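PDB 2GH9: maltose/maltodextrin-binding protein from Thermus thermophilus, which binds maltotriose between its two lobes and probably delivers such maltodextrins to an ABC importer, as periplasmic maltose-binding proteins do. Local coordinates for residues T7-P12 with G303-V308; A136-L141 with L227-N232; V213-A218 with P234-D239. One frame throughout, in Å; residues are numbered along the deposited sequence.

Interaction 1: residues T7-P12 with G303-V308; sequences THFGGP and GGRIPV. With GLC (alpha-D-glucopyranose), chain B.
H8 and R305 come together around one sugar hydroxyl, with H8 CE1 and R305 NH2 within 3.9 Å of each other. O2 of the chain B glucose is hydrogen-bonded to H8 ND1 at 2.8 Å and accepts from R305 NH2 at 2.9 Å. The hydroxyl sits at the edge of both flat groups, in the plane of the imidazole and of the guanidinium alike. R305 reaches one atom further along the same ring, where NH1 donates to O3 over 3.0 Å, so its two terminal nitrogens grip neighbouring hydroxyls. This is the reducing-end glucose, and the two residues belong to the glycan pocket.

F9 covers one face of the guanidinium: CE1 comes within 3.7 Å of R305 NH2, with the two planes 47° apart. The neighbouring atom of the same edge, CD1, lies over one face of the imidazole, so this edge of F9 backs both polar groups. H8 carries CG between its backbone N and carbonyl carbon (chi1 53°), and that turn brings ND1 round to the sugar. With the imidazole cut back to an alanine, O2 would probably lose its shorter bond and keep, of these two segments, the one from R305, while the CD1 edge of F9 would lose the face it packs on.

Packing is close only at this ring-and-guanidinium end. Toward P12 and G303 the segments draw apart, P12 facing G303 across a wider gap, and G10 to P12 are partly exposed.

R305 is also held by salt bridges to E13, from helix 11-26, and to E113, on strand 104-113, which together would offset its charge. The contact lies where strand 3-7 runs into helix 11-26, with helix 293-302 supplying F299 against F9 and strand 306-307 pairing with strand 104-113.

Interaction 2: residues A136-L141 with L227-N232; sequences ALAQKL and LAMILN
A helix packed beside a sheet gives this contact its character: residues 137-141 of helix 131-141 lie against A228 and M229 of strand 227-232, in the lobe built round the four-stranded mixed sheet of this periplasmic binding-protein fold. M229 does most of the reaching. Its methyl, CE, approaches L137 CD2 to 3.8 Å and A138 CB to 4.0 Å, lodging between a leucine branch and the helix backbone, for A138 CA is as near as its CB. The chain runs straight out through chi2 and then bends at the sulfur (chi3 -72°), which turns CE onto the helix. On L137 it is the CD2 branch, with CG behind it at 4.0 Å from M229 CE, that meets the methyl.

One turn later L141 makes a separate touch, its CD1 resting 3.6 Å from A228 CB. The backbones stay well apart, with the nearest CA atoms, those of L141 and A228, at 7.1 Å, so the gap is bridged by side chains from strand and helix, A138 CA being the one backbone atom they meet, and everything that touches is apolar.

The strand turns a corner at A228. Beyond it, M229 bonds through its backbone to L150 of strand 149-150 and packs its side chain on F149, L117 and Y119. Strand 227-232 is thus flanked by strands 149-150 and 116-120, while helix 215-224 packs on I230 and helix 131-141 receives M229.

Interaction 3: residues V213-A218 with P234-D239; sequences VDYGVA and PWALGD. With GLC (alpha-D-glucopyranose), chain C; GLC (alpha-D-glucopyranose), chain B.
Y215 OH is gripped from two directions: N232 ND2 hydrogen-bonds to it, and W235 NE1 donates to it weakly, over 3.2 Å at a bent 123°. The indole nitrogen has a further weak bond to N232 OD1, so the asparagine amide serves both aromatic residues. Y215 OH lies at the edge of the indole, near its plane, and also touches A236 CB at 3.7 Å. The two rings meet rim to rim with planes 40° apart, centroids 6.0 Å from each other, neither covering the other's face. Y215 starts helix 215-224, and its CG stands anti to the backbone N (chi1 -172°), carrying the phenol across to the indole.

W235 spends one face on the sugar. CZ2 lies 3.8 Å from C1 of the chain C glucose, whereas CD1 is 4.0 Å from C4 of the chain B glucose, so the indole spans the junction of the two units. O6 of the chain B glucose stands over one face of the Y215 ring, 4.0 Å above it.

The chemistry divides the tryptophan: its face offers an apolar platform to the glucose rings, as is common in maltodextrin binding, while weak bonds at its N-H edge may help orient it.

In the fold
Interactions 1 and 3 lie at the sugar, with centres about 12 Å apart, while interaction 2 lies about 21 Å from the centre of the chain, in the lobe's own packing. All the touching residues of interaction 1 are buried; in interaction 2, L137 and L141 are partly exposed on the helix side. Interactions 1 and 3 share the chain B glucose: interaction 1 grips its hydroxyls with polar groups, interaction 3 lays an indole face against it, and R305 and W235 also touch each other. Interaction 2 is wholly apolar. It still holds the strand that leads into interaction 3, since strand 227-232 runs between helix 215-224 and helix 237-242, and N232 ends that strand beside interaction 3.

Interaction 1: residues T7-P12 with G303-V308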
ATOM      1  N   THR A   7      -4.727   3.534  14.607  1.00 21.77           N
ATOM      2  CA  THR A   7      -5.130   3.346  13.206  1.00 20.71           C
ATOM      3  C   THR A   7      -4.751   4.529  12.317  1.00 19.61           C
ATOM      4  O   THR A   7      -4.754   5.670  12.766  1.00 20.34           O
ATOM      5  CB  THR A   7      -6.669   3.112  13.089  1.00 20.66           C
ATOM      6  OG1 THR A   7      -6.992   2.755  11.751  1.00 19.73           O
ATOM      7  CG2 THR A   7      -7.457   4.345  13.498  1.00 19.26           C
ATOM      8  N   HIS A   8      -4.464   4.236  11.053  1.00 19.08           N
ATOM      9  CA  HIS A   8      -4.220   5.255  10.017  1.00 19.45           C
ATOM     10  C   HIS A   8      -5.451   5.480   9.136  1.00 19.63           C
ATOM     11  O   HIS A   8      -5.411   6.223   8.137  1.00 18.85           O
ATOM     12  CB  HIS A   8      -3.014   4.900   9.142  1.00 18.68           C
ATOM     13  CG  HIS A   8      -3.054   3.526   8.534  1.00 19.21           C
ATOM     14  ND1 HIS A   8      -3.589   3.274   7.287  1.00 18.48           N
ATOM     15  CD2 HIS A   8      -2.551   2.343   8.972  1.00 20.07           C
ATOM     16  CE1 HIS A   8      -3.454   1.989   7.004  1.00 20.22           C
ATOM     17  NE2 HIS A   8      -2.804   1.406   7.997  1.00 20.32           N
ATOM     18  N   PHE A   9      -6.555   4.848   9.516  1.00 19.51           N
ATOM     19  CA  PHE A   9      -7.774   4.962   8.762  1.00 19.81           C
ATOM     20  C   PHE A   9      -8.406   6.347   8.961  1.00 20.67           C
ATOM     21  O   PHE A   9      -8.300   6.966  10.031  1.00 21.25           O
ATOM     22  CB  PHE A   9      -8.802   3.898   9.193  1.00 18.96           C
ATOM     23  CG  PHE A   9      -8.385   2.478   8.947  1.00 16.97           C
ATOM     24  CD1 PHE A   9      -7.277   2.156   8.173  1.00 18.47           C
ATOM     25  CD2 PHE A   9      -9.124   1.444   9.501  1.00 16.59           C
ATOM     26  CE1 PHE A   9      -6.916   0.852   7.964  1.00 18.45           C
ATOM     27  CE2 PHE A   9      -8.774   0.138   9.296  1.00 17.11           C
ATOM     28  CZ  PHE A   9      -7.677  -0.165   8.513  1.00 19.91           C
ATOM     29  N   GLY A  10      -9.075   6.813   7.914  1.00 21.38           N
ATOM     30  CA  GLY A  10      -9.939   7.978   7.996  1.00 21.25           C
ATOM     31  C   GLY A  10     -11.226   7.688   7.283  1.00 22.20           C
ATOM     32  O   GLY A  10     -11.425   6.581   6.768  1.00 23.03           O
ATOM     33  N   GLY A  11     -12.125   8.671   7.309  1.00 22.50           N
ATOM     34  CA  GLY A  11     -13.346   8.616   6.558  1.00 23.28           C
ATOM     35  C   GLY A  11     -14.220   7.431   6.908  1.00 23.03           C
ATOM     36  O   GLY A  11     -14.304   7.040   8.082  1.00 23.37           O
ATOM     37  N   PRO A  12     -14.910   6.880   5.895  1.00 23.15           N
ATOM     38  CA  PRO A  12     -15.717   5.665   6.056  1.00 22.62           C
ATOM     39  C   PRO A  12     -14.986   4.476   6.700  1.00 22.81           C
ATOM     40  O   PRO A  12     -15.600   3.729   7.490  1.00 22.13           O
ATOM     41  CB  PRO A  12     -16.137   5.346   4.635  1.00 22.89           C
ATOM     42  CG  PRO A  12     -16.212   6.682   3.978  1.00 23.17           C
ATOM     43  CD  PRO A  12     -15.008   7.406   4.518  1.00 23.02           C
ATOM     44  N   GLY A 303     -15.237   1.247   2.169  1.00 24.37           N
ATOM     45  CA  GLY A 303     -14.060   1.812   1.519  1.00 24.00           C
ATOM     46  C   GLY A 303     -13.774   1.162   0.183  1.00 23.70           C
ATOM     47  O   GLY A 303     -14.364   1.539  -0.847  1.00 23.98           O
ATOM     48  N   GLY A 304     -12.855   0.205   0.188  1.00 22.81           N
ATOM     49  CA  GLY A 304     -12.552  -0.560  -1.008  1.00 22.44           C
ATOM     50  C   GLY A 304     -11.411  -1.555  -1.008  1.00 21.88           C
ATOM     51  O   GLY A 304     -11.152  -2.192  -2.039  1.00 22.05           O
ATOM     52  N   ARG A 305     -10.714  -1.711   0.108  1.00 21.64           N
ATOM     53  CA  ARG A 305      -9.608  -2.677   0.173  1.00 21.80           C
ATOM     54  C   ARG A 305     -10.176  -4.099   0.095  1.00 22.28           C
ATOM     55  O   ARG A 305     -11.297  -4.352   0.526  1.00 23.11           O
ATOM     56  CB  ARG A 305      -8.775  -2.503   1.452  1.00 21.11           C
ATOM     57  CG  ARG A 305      -8.265  -1.087   1.654  1.00 20.66           C
ATOM     58  CD  ARG A 305      -7.361  -1.025   2.805  1.00 19.57           C
ATOM     59  NE  ARG A 305      -7.369   0.279   3.463  1.00 18.62           N
ATOM     60  CZ  ARG A 305      -6.286   0.924   3.864  1.00 16.86           C
ATOM     61  NH1 ARG A 305      -5.064   0.421   3.671  1.00 19.91           N
ATOM     62  NH2 ARG A 305      -6.414   2.083   4.473  1.00 18.02           N
ATOM     63  N   ILE A 306      -9.416  -4.998  -0.495  1.00 22.18           N
ATOM     64  CA  ILE A 306      -9.967  -6.293  -0.923  1.00 22.96           C
ATOM     65  C   ILE A 306      -9.767  -7.328   0.182  1.00 23.13           C
ATOM     66  O   ILE A 306      -8.652  -7.501   0.648  1.00 23.47           O
ATOM     67  CB  ILE A 306      -9.303  -6.764  -2.236  1.00 23.29           C
ATOM     68  CG1 ILE A 306      -9.350  -5.643  -3.301  1.00 22.86           C
ATOM     69  CG2 ILE A 306      -9.947  -8.087  -2.776  1.00 21.70           C
ATOM     70  CD1 ILE A 306     -10.729  -4.956  -3.444  1.00 22.33           C
ATOM     71  N   PRO A 307     -10.841  -8.017   0.617  1.00 23.55           N
ATOM     72  CA  PRO A 307     -10.642  -9.109   1.603  1.00 24.05           C
ATOM     73  C   PRO A 307      -9.595 -10.147   1.199  1.00 24.33           C
ATOM     74  O   PRO A 307      -9.485 -10.494   0.023  1.00 24.41           O
ATOM     75  CB  PRO A 307     -12.028  -9.761   1.687  1.00 24.03           C
ATOM     76  CG  PRO A 307     -12.962  -8.629   1.391  1.00 23.96           C
ATOM     77  CD  PRO A 307     -12.266  -7.828   0.308  1.00 23.47           C
ATOM     78  N   VAL A 308      -8.807 -10.616   2.163  1.00 25.50           N
ATOM     79  CA  VAL A 308      -7.897 -11.731   1.912  1.00 26.59           C
ATOM     80  C   VAL A 308      -8.568 -13.093   2.252  1.00 27.50           C
ATOM     81  O   VAL A 308      -7.946 -14.150   2.118  1.00 27.05           O
ATOM     82  CB  VAL A 308      -6.562 -11.573   2.659  1.00 26.84           C
ATOM     83  CG1 VAL A 308      -5.825 -10.301   2.156  1.00 26.47           C
ATOM     84  CG2 VAL A 308      -6.787 -11.524   4.140  1.00 26.89           C
TER
HETATM   85  C1  GLC B   1      -3.510   6.378   4.471  1.00 20.95           C
HETATM   86  C2  GLC B   1      -4.011   4.995   4.057  1.00 18.57           C
HETATM   87  C3  GLC B   1      -2.831   4.095   3.753  1.00 16.80           C
HETATM   88  C4  GLC B   1      -1.964   4.738   2.659  1.00 16.49           C
HETATM   89  C5  GLC B   1      -1.478   6.132   3.085  1.00 18.76           C
HETATM   90  C6  GLC B   1      -0.761   6.856   1.928  1.00 19.24           C
HETATM   91  O1  GLC B   1      -2.877   6.262   5.743  1.00 25.38           O
HETATM   92  O2  GLC B   1      -4.863   4.431   5.078  1.00 17.50           O
HETATM   93  O3  GLC B   1      -3.251   2.778   3.360  1.00 17.32           O
HETATM   94  O4  GLC B   1      -0.784   3.969   2.503  1.00 17.46           O
HETATM   95  O5  GLC B   1      -2.595   6.912   3.506  1.00 19.78           O
HETATM   96  O6  GLC B   1      -0.354   8.186   2.301  1.00 20.67           O

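Interaction 2: residues A136-L141 with L227-N232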
ATOM      1  N   ALA A 136      -2.191  11.205 -24.618  1.00 32.32           N
ATOM      2  CA  ALA A 136      -2.968  12.178 -25.395  1.00 33.06           C
ATOM      3  C   ALA A 136      -4.158  12.725 -24.597  1.00 33.63           C
ATOM      4  O   ALA A 136      -4.393  13.935 -24.567  1.00 34.35           O
ATOM      5  CB  ALA A 136      -3.449  11.555 -26.700  1.00 32.81           C
ATOM      6  N   LEU A 137      -4.879  11.823 -23.936  1.00 33.92           N
ATOM      7  CA  LEU A 137      -5.993  12.177 -23.061  1.00 33.61           C
ATOM      8  C   LEU A 137      -5.570  13.043 -21.868  1.00 33.78           C
ATOM      9  O   LEU A 137      -6.200  14.066 -21.594  1.00 33.55           O
ATOM     10  CB  LEU A 137      -6.665  10.908 -22.554  1.00 33.78           C
ATOM     11  CG  LEU A 137      -7.921  10.992 -21.694  1.00 34.19           C
ATOM     12  CD1 LEU A 137      -9.038  11.721 -22.443  1.00 33.68           C
ATOM     13  CD2 LEU A 137      -8.366   9.577 -21.271  1.00 33.62           C
ATOM     14  N   ALA A 138      -4.521  12.627 -21.155  1.00 33.67           N
ATOM     15  CA  ALA A 138      -4.084  13.319 -19.949  1.00 34.04           C
ATOM     16  C   ALA A 138      -3.654  14.753 -20.265  1.00 34.35           C
ATOM     17  O   ALA A 138      -3.947  15.673 -19.514  1.00 33.10           O
ATOM     18  CB  ALA A 138      -2.932  12.550 -19.260  1.00 33.49           C
ATOM     19  N   GLN A 139      -2.936  14.924 -21.374  1.00 35.36           N
ATOM     20  CA  GLN A 139      -2.486  16.253 -21.795  1.00 36.34           C
ATOM     21  C   GLN A 139      -3.675  17.125 -22.210  1.00 37.58           C
ATOM     22  O   GLN A 139      -3.716  18.318 -21.872  1.00 38.16           O
ATOM     23  CB  GLN A 139      -1.459  16.154 -22.932  1.00 35.88           C
ATOM     24  CG  GLN A 139      -0.041  15.753 -22.443  1.00 36.10           C
ATOM     25  CD  GLN A 139       0.897  15.391 -23.574  1.00 35.46           C
ATOM     26  OE1 GLN A 139       0.460  15.034 -24.665  1.00 36.02           O
ATOM     27  NE2 GLN A 139       2.186  15.447 -23.310  1.00 35.70           N
ATOM     28  N   LYS A 140      -4.622  16.515 -22.925  1.00 38.72           N
ATOM     29  CA  LYS A 140      -5.848  17.183 -23.368  1.00 39.69           C
ATOM     30  C   LYS A 140      -6.674  17.727 -22.209  1.00 40.48           C
ATOM     31  O   LYS A 140      -7.192  18.851 -22.274  1.00 40.52           O
ATOM     32  CB  LYS A 140      -6.725  16.221 -24.177  1.00 39.94           C
ATOM     33  CG  LYS A 140      -8.041  16.852 -24.662  1.00 39.74           C
ATOM     34  CD  LYS A 140      -8.936  15.860 -25.371  1.00 41.01           C
ATOM     35  CE  LYS A 140     -10.357  16.423 -25.560  1.00 42.94           C
ATOM     36  NZ  LYS A 140     -11.155  16.565 -24.256  1.00 44.56           N
ATOM     37  N   LEU A 141      -6.822  16.912 -21.168  1.00 40.53           N
ATOM     38  CA  LEU A 141      -7.703  17.242 -20.059  1.00 40.72           C
ATOM     39  C   LEU A 141      -7.025  18.150 -19.060  1.00 41.21           C
ATOM     40  O   LEU A 141      -7.679  18.620 -18.132  1.00 42.40           O
ATOM     41  CB  LEU A 141      -8.217  15.969 -19.372  1.00 40.56           C
ATOM     42  CG  LEU A 141      -9.044  15.041 -20.258  1.00 40.23           C
ATOM     43  CD1 LEU A 141      -9.244  13.685 -19.598  1.00 40.26           C
ATOM     44  CD2 LEU A 141     -10.388  15.684 -20.620  1.00 42.63           C
ATOM     45  N   LEU A 227      -9.844  16.281 -11.338  1.00 30.87           N
ATOM     46  CA  LEU A 227      -8.787  15.385 -11.830  1.00 29.86           C
ATOM     47  C   LEU A 227      -9.307  14.133 -12.532  1.00 29.35           C
ATOM     48  O   LEU A 227     -10.009  13.301 -11.944  1.00 29.33           O
ATOM     49  CB  LEU A 227      -7.837  15.008 -10.693  1.00 30.67           C
ATOM     50  CG  LEU A 227      -6.681  14.037 -11.016  1.00 30.16           C
ATOM     51  CD1 LEU A 227      -5.714  14.593 -12.051  1.00 30.15           C
ATOM     52  CD2 LEU A 227      -5.966  13.653  -9.733  1.00 28.87           C
ATOM     53  N   ALA A 228      -8.929  14.005 -13.801  1.00 27.56           N
ATOM     54  CA  ALA A 228      -9.378  12.931 -14.651  1.00 27.41           C
ATOM     55  C   ALA A 228      -8.908  11.546 -14.183  1.00 26.45           C
ATOM     56  O   ALA A 228      -9.696  10.608 -14.097  1.00 25.44           O
ATOM     57  CB  ALA A 228      -8.880  13.185 -16.102  1.00 27.36           C
ATOM     58  N   MET A 229      -7.610  11.445 -13.923  1.00 26.62           N
ATOM     59  CA  MET A 229      -6.956  10.174 -13.610  1.00 26.04           C
ATOM     60  C   MET A 229      -5.968  10.334 -12.455  1.00 25.35           C
ATOM     61  O   MET A 229      -5.237  11.320 -12.367  1.00 26.18           O
ATOM     62  CB  MET A 229      -6.240   9.628 -14.857  1.00 26.38           C
ATOM     63  CG  MET A 229      -7.189   9.124 -15.920  1.00 25.85           C
ATOM     64  SD  MET A 229      -6.532   8.680 -17.545  1.00 25.21           S
ATOM     65  CE  MET A 229      -6.135  10.303 -18.224  1.00 23.84           C
ATOM     66  N   ILE A 230      -5.960   9.350 -11.558  1.00 24.36           N
ATOM     67  CA  ILE A 230      -4.981   9.282 -10.487  1.00 23.28           C
ATOM     68  C   ILE A 230      -4.390   7.867 -10.416  1.00 22.05           C
ATOM     69  O   ILE A 230      -5.044   6.903 -10.738  1.00 22.39           O
ATOM     70  CB  ILE A 230      -5.626   9.674  -9.121  1.00 23.80           C
ATOM     71  CG1 ILE A 230      -4.561   9.991  -8.071  1.00 22.29           C
ATOM     72  CG2 ILE A 230      -6.627   8.596  -8.657  1.00 21.90           C
ATOM     73  CD1 ILE A 230      -5.145  10.448  -6.693  1.00 22.63           C
ATOM     74  N   LEU A 231      -3.146   7.774 -10.004  1.00 22.06           N
ATOM     75  CA  LEU A 231      -2.532   6.521  -9.627  1.00 21.58           C
ATOM     76  C   LEU A 231      -2.664   6.466  -8.099  1.00 21.20           C
ATOM     77  O   LEU A 231      -1.993   7.210  -7.378  1.00 22.45           O
ATOM     78  CB  LEU A 231      -1.072   6.480 -10.069  1.00 21.59           C
ATOM     79  CG  LEU A 231      -0.305   5.184  -9.806  1.00 21.70           C
ATOM     80  CD1 LEU A 231      -0.916   3.953 -10.521  1.00 21.49           C
ATOM     81  CD2 LEU A 231       1.161   5.341 -10.172  1.00 22.61           C
ATOM     82  N   ASN A 232      -3.566   5.612  -7.619  1.00 20.32           N
ATOM     83  CA  ASN A 232      -3.812   5.450  -6.183  1.00 19.79           C
ATOM     84  C   ASN A 232      -4.443   4.067  -5.903  1.00 18.81           C
ATOM     85  O   ASN A 232      -4.804   3.348  -6.823  1.00 17.70           O
ATOM     86  CB  ASN A 232      -4.733   6.575  -5.693  1.00 19.51           C
ATOM     87  CG  ASN A 232      -4.564   6.878  -4.213  1.00 20.73           C
ATOM     88  OD1 ASN A 232      -3.710   6.296  -3.528  1.00 17.88           O
ATOM     89  ND2 ASN A 232      -5.353   7.836  -3.717  1.00 20.13           N
TER

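Interaction 3: residues V213-A218 with P234-D239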
ATOM      1  N   VAL A 213       3.401  18.347  -6.192  1.00 32.74           N
ATOM      2  CA  VAL A 213       2.330  17.346  -6.135  1.00 31.89           C
ATOM      3  C   VAL A 213       2.721  16.151  -5.254  1.00 31.10           C
ATOM      4  O   VAL A 213       3.558  15.319  -5.623  1.00 30.81           O
ATOM      5  CB  VAL A 213       1.887  16.882  -7.530  1.00 32.01           C
ATOM      6  CG1 VAL A 213       0.612  16.033  -7.429  1.00 31.41           C
ATOM      7  CG2 VAL A 213       1.635  18.098  -8.427  1.00 33.29           C
ATOM      8  N   ASP A 214       2.085  16.085  -4.087  1.00 29.91           N
ATOM      9  CA  ASP A 214       2.265  14.990  -3.153  1.00 28.85           C
ATOM     10  C   ASP A 214       0.942  14.226  -3.014  1.00 27.66           C
ATOM     11  O   ASP A 214      -0.018  14.495  -3.732  1.00 27.63           O
ATOM     12  CB  ASP A 214       2.794  15.516  -1.805  1.00 29.12           C
ATOM     13  CG  ASP A 214       1.893  16.537  -1.165  1.00 29.92           C
ATOM     14  OD1 ASP A 214       0.751  16.751  -1.633  1.00 29.35           O
ATOM     15  OD2 ASP A 214       2.357  17.166  -0.178  1.00 33.30           O
ATOM     16  N   TYR A 215       0.882  13.272  -2.095  1.00 26.92           N
ATOM     17  CA  TYR A 215      -0.331  12.486  -1.926  1.00 26.25           C
ATOM     18  C   TYR A 215      -1.577  13.364  -1.826  1.00 25.85           C
ATOM     19  O   TYR A 215      -2.549  13.137  -2.525  1.00 25.19           O
ATOM     20  CB  TYR A 215      -0.251  11.568  -0.689  1.00 25.77           C
ATOM     21  CG  TYR A 215      -1.430  10.651  -0.687  1.00 25.71           C
ATOM     22  CD1 TYR A 215      -1.414   9.465  -1.418  1.00 26.02           C
ATOM     23  CD2 TYR A 215      -2.612  11.025  -0.070  1.00 25.56           C
ATOM     24  CE1 TYR A 215      -2.550   8.648  -1.475  1.00 24.77           C
ATOM     25  CE2 TYR A 215      -3.726  10.229  -0.117  1.00 25.81           C
ATOM     26  CZ  TYR A 215      -3.691   9.039  -0.823  1.00 24.93           C
ATOM     27  OH  TYR A 215      -4.821   8.279  -0.866  1.00 25.24           O
ATOM     28  N   GLY A 216      -1.549  14.365  -0.945  1.00 26.15           N
ATOM     29  CA  GLY A 216      -2.737  15.165  -0.659  1.00 26.60           C
ATOM     30  C   GLY A 216      -3.231  16.031  -1.803  1.00 26.76           C
ATOM     31  O   GLY A 216      -4.441  16.216  -1.988  1.00 27.66           O
ATOM     32  N   VAL A 217      -2.285  16.557  -2.574  1.00 27.77           N
ATOM     33  CA  VAL A 217      -2.597  17.391  -3.735  1.00 27.24           C
ATOM     34  C   VAL A 217      -3.369  16.575  -4.762  1.00 26.83           C
ATOM     35  O   VAL A 217      -4.449  16.981  -5.225  1.00 26.00           O
ATOM     36  CB  VAL A 217      -1.304  17.973  -4.341  1.00 27.81           C
ATOM     37  CG1 VAL A 217      -1.575  18.665  -5.671  1.00 28.10           C
ATOM     38  CG2 VAL A 217      -0.610  18.923  -3.331  1.00 27.64           C
ATOM     39  N   ALA A 218      -2.842  15.393  -5.092  1.00 26.74           N
ATOM     40  CA  ALA A 218      -3.486  14.534  -6.095  1.00 26.41           C
ATOM     41  C   ALA A 218      -4.801  13.959  -5.581  1.00 25.84           C
ATOM     42  O   ALA A 218      -5.793  13.916  -6.305  1.00 24.90           O
ATOM     43  CB  ALA A 218      -2.537  13.411  -6.542  1.00 26.07           C
ATOM     44  N   PRO A 234      -6.899   1.301  -3.115  1.00 18.99           N
ATOM     45  CA  PRO A 234      -8.274   1.158  -2.624  1.00 19.75           C
ATOM     46  C   PRO A 234      -8.537   1.830  -1.265  1.00 19.94           C
ATOM     47  O   PRO A 234      -9.690   2.067  -0.920  1.00 19.92           O
ATOM     48  CB  PRO A 234      -8.465  -0.368  -2.561  1.00 19.81           C
ATOM     49  CG  PRO A 234      -7.111  -0.919  -2.461  1.00 18.79           C
ATOM     50  CD  PRO A 234      -6.214   0.002  -3.205  1.00 18.03           C
ATOM     51  N   TRP A 235      -7.476   2.125  -0.523  1.00 19.93           N
ATOM     52  CA  TRP A 235      -7.562   2.923   0.697  1.00 20.51           C
ATOM     53  C   TRP A 235      -8.192   4.293   0.506  1.00 20.74           C
ATOM     54  O   TRP A 235      -8.594   4.916   1.497  1.00 21.73           O
ATOM     55  CB  TRP A 235      -6.168   3.125   1.335  1.00 19.97           C
ATOM     56  CG  TRP A 235      -5.183   3.701   0.394  1.00 19.83           C
ATOM     57  CD1 TRP A 235      -5.002   5.023   0.075  1.00 19.50           C
ATOM     58  CD2 TRP A 235      -4.257   2.964  -0.394  1.00 18.40           C
ATOM     59  NE1 TRP A 235      -4.003   5.143  -0.879  1.00 20.87           N
ATOM     60  CE2 TRP A 235      -3.535   3.891  -1.178  1.00 17.48           C
ATOM     61  CE3 TRP A 235      -3.965   1.597  -0.519  1.00 20.05           C
ATOM     62  CZ2 TRP A 235      -2.515   3.497  -2.044  1.00 19.09           C
ATOM     63  CZ3 TRP A 235      -2.951   1.213  -1.375  1.00 19.10           C
ATOM     64  CH2 TRP A 235      -2.249   2.164  -2.137  1.00 19.24           C
ATOM     65  N   ALA A 236      -8.221   4.782  -0.738  1.00 21.35           N
ATOM     66  CA  ALA A 236      -8.712   6.126  -1.071  1.00 21.41           C
ATOM     67  C   ALA A 236     -10.200   6.115  -1.489  1.00 22.03           C
ATOM     68  O   ALA A 236     -10.832   7.168  -1.566  1.00 21.90           O
ATOM     69  CB  ALA A 236      -7.855   6.715  -2.201  1.00 20.15           C
ATOM     70  N   LEU A 237     -10.735   4.920  -1.739  1.00 22.80           N
ATOM     71  CA  LEU A 237     -12.054   4.741  -2.321  1.00 23.96           C
ATOM     72  C   LEU A 237     -13.195   5.118  -1.397  1.00 25.29           C
ATOM     73  O   LEU A 237     -14.230   5.549  -1.886  1.00 24.90           O
ATOM     74  CB  LEU A 237     -12.241   3.310  -2.824  1.00 24.34           C
ATOM     75  CG  LEU A 237     -11.376   2.946  -4.026  1.00 24.16           C
ATOM     76  CD1 LEU A 237     -11.608   1.517  -4.526  1.00 22.94           C
ATOM     77  CD2 LEU A 237     -11.549   3.946  -5.174  1.00 24.45           C
ATOM     78  N   GLY A 238     -13.000   4.968  -0.081  1.00 25.68           N
ATOM     79  CA  GLY A 238     -13.990   5.386   0.905  1.00 26.59           C
ATOM     80  C   GLY A 238     -14.383   6.842   0.697  1.00 27.49           C
ATOM     81  O   GLY A 238     -15.570   7.161   0.587  1.00 26.64           O
ATOM     82  N   ASP A 239     -13.373   7.702   0.611  1.00 27.97           N
ATOM     83  CA  ASP A 239     -13.585   9.138   0.413  1.00 29.30           C
ATOM     84  C   ASP A 239     -14.081   9.476  -0.986  1.00 29.40           C
ATOM     85  O   ASP A 239     -14.835  10.434  -1.135  1.00 30.00           O
ATOM     86  CB  ASP A 239     -12.324   9.926   0.735  1.00 29.69           C
ATOM     87  CG  ASP A 239     -11.905   9.800   2.193  1.00 32.33           C
ATOM     88  OD1 ASP A 239     -12.782   9.943   3.069  1.00 34.11           O
ATOM     89  OD2 ASP A 239     -10.696   9.592   2.469  1.00 35.25           O
TER
HETATM   90  C1  GLC C   2      -0.583   3.406   1.196  1.00 15.32           C
HETATM   91  C2  GLC C   2      -0.305   1.923   1.351  1.00 15.94           C
HETATM   92  C3  GLC C   2       1.052   1.728   2.064  1.00 16.40           C
HETATM   93  C4  GLC C   2       2.185   2.503   1.408  1.00 18.11           C
HETATM   94  C5  GLC C   2       1.779   3.962   1.210  1.00 17.70           C
HETATM   95  C6  GLC C   2       2.841   4.720   0.404  1.00 18.26           C
HETATM   96  O2  GLC C   2      -1.333   1.318   2.141  1.00 16.86           O
HETATM   97  O3  GLC C   2       1.374   0.356   2.129  1.00 16.48           O
HETATM   98  O4  GLC C   2       3.370   2.422   2.224  1.00 19.54           O
HETATM   99  O5  GLC C   2       0.508   4.048   0.524  1.00 14.21           O
HETATM  100  O6  GLC C   2       2.848   6.119   0.704  1.00 19.26           O
HETATM  101  C1  GLC B   1      -3.510   6.378   4.471  1.00 20.95           C
HETATM  102  C2  GLC B   1      -4.011   4.995   4.057  1.00 18.57           C
HETATM  103  C3  GLC B   1      -2.831   4.095   3.753  1.00 16.80           C
HETATM  104  C4  GLC B   1      -1.964   4.738   2.659  1.00 16.49           C
HETATM  105  C5  GLC B   1      -1.478   6.132   3.085  1.00 18.76           C
HETATM  106  C6  GLC B   1      -0.761   6.856   1.928  1.00 19.24           C
HETATM  107  O1  GLC B   1      -2.877   6.262   5.743  1.00 25.38           O
HETATM  108  O2  GLC B   1      -4.863   4.431   5.078  1.00 17.50           O
HETATM  109  O3  GLC B   1      -3.251   2.778   3.360  1.00 17.32           O
HETATM  110  O4  GLC B   1      -0.784   3.969   2.503  1.00 17.46           O
HETATM  111  O5  GLC B   1      -2.595   6.912   3.506  1.00 19.78           O
HETATM  112  O6  GLC B   1      -0.354   8.186   2.301  1.00 20.67           O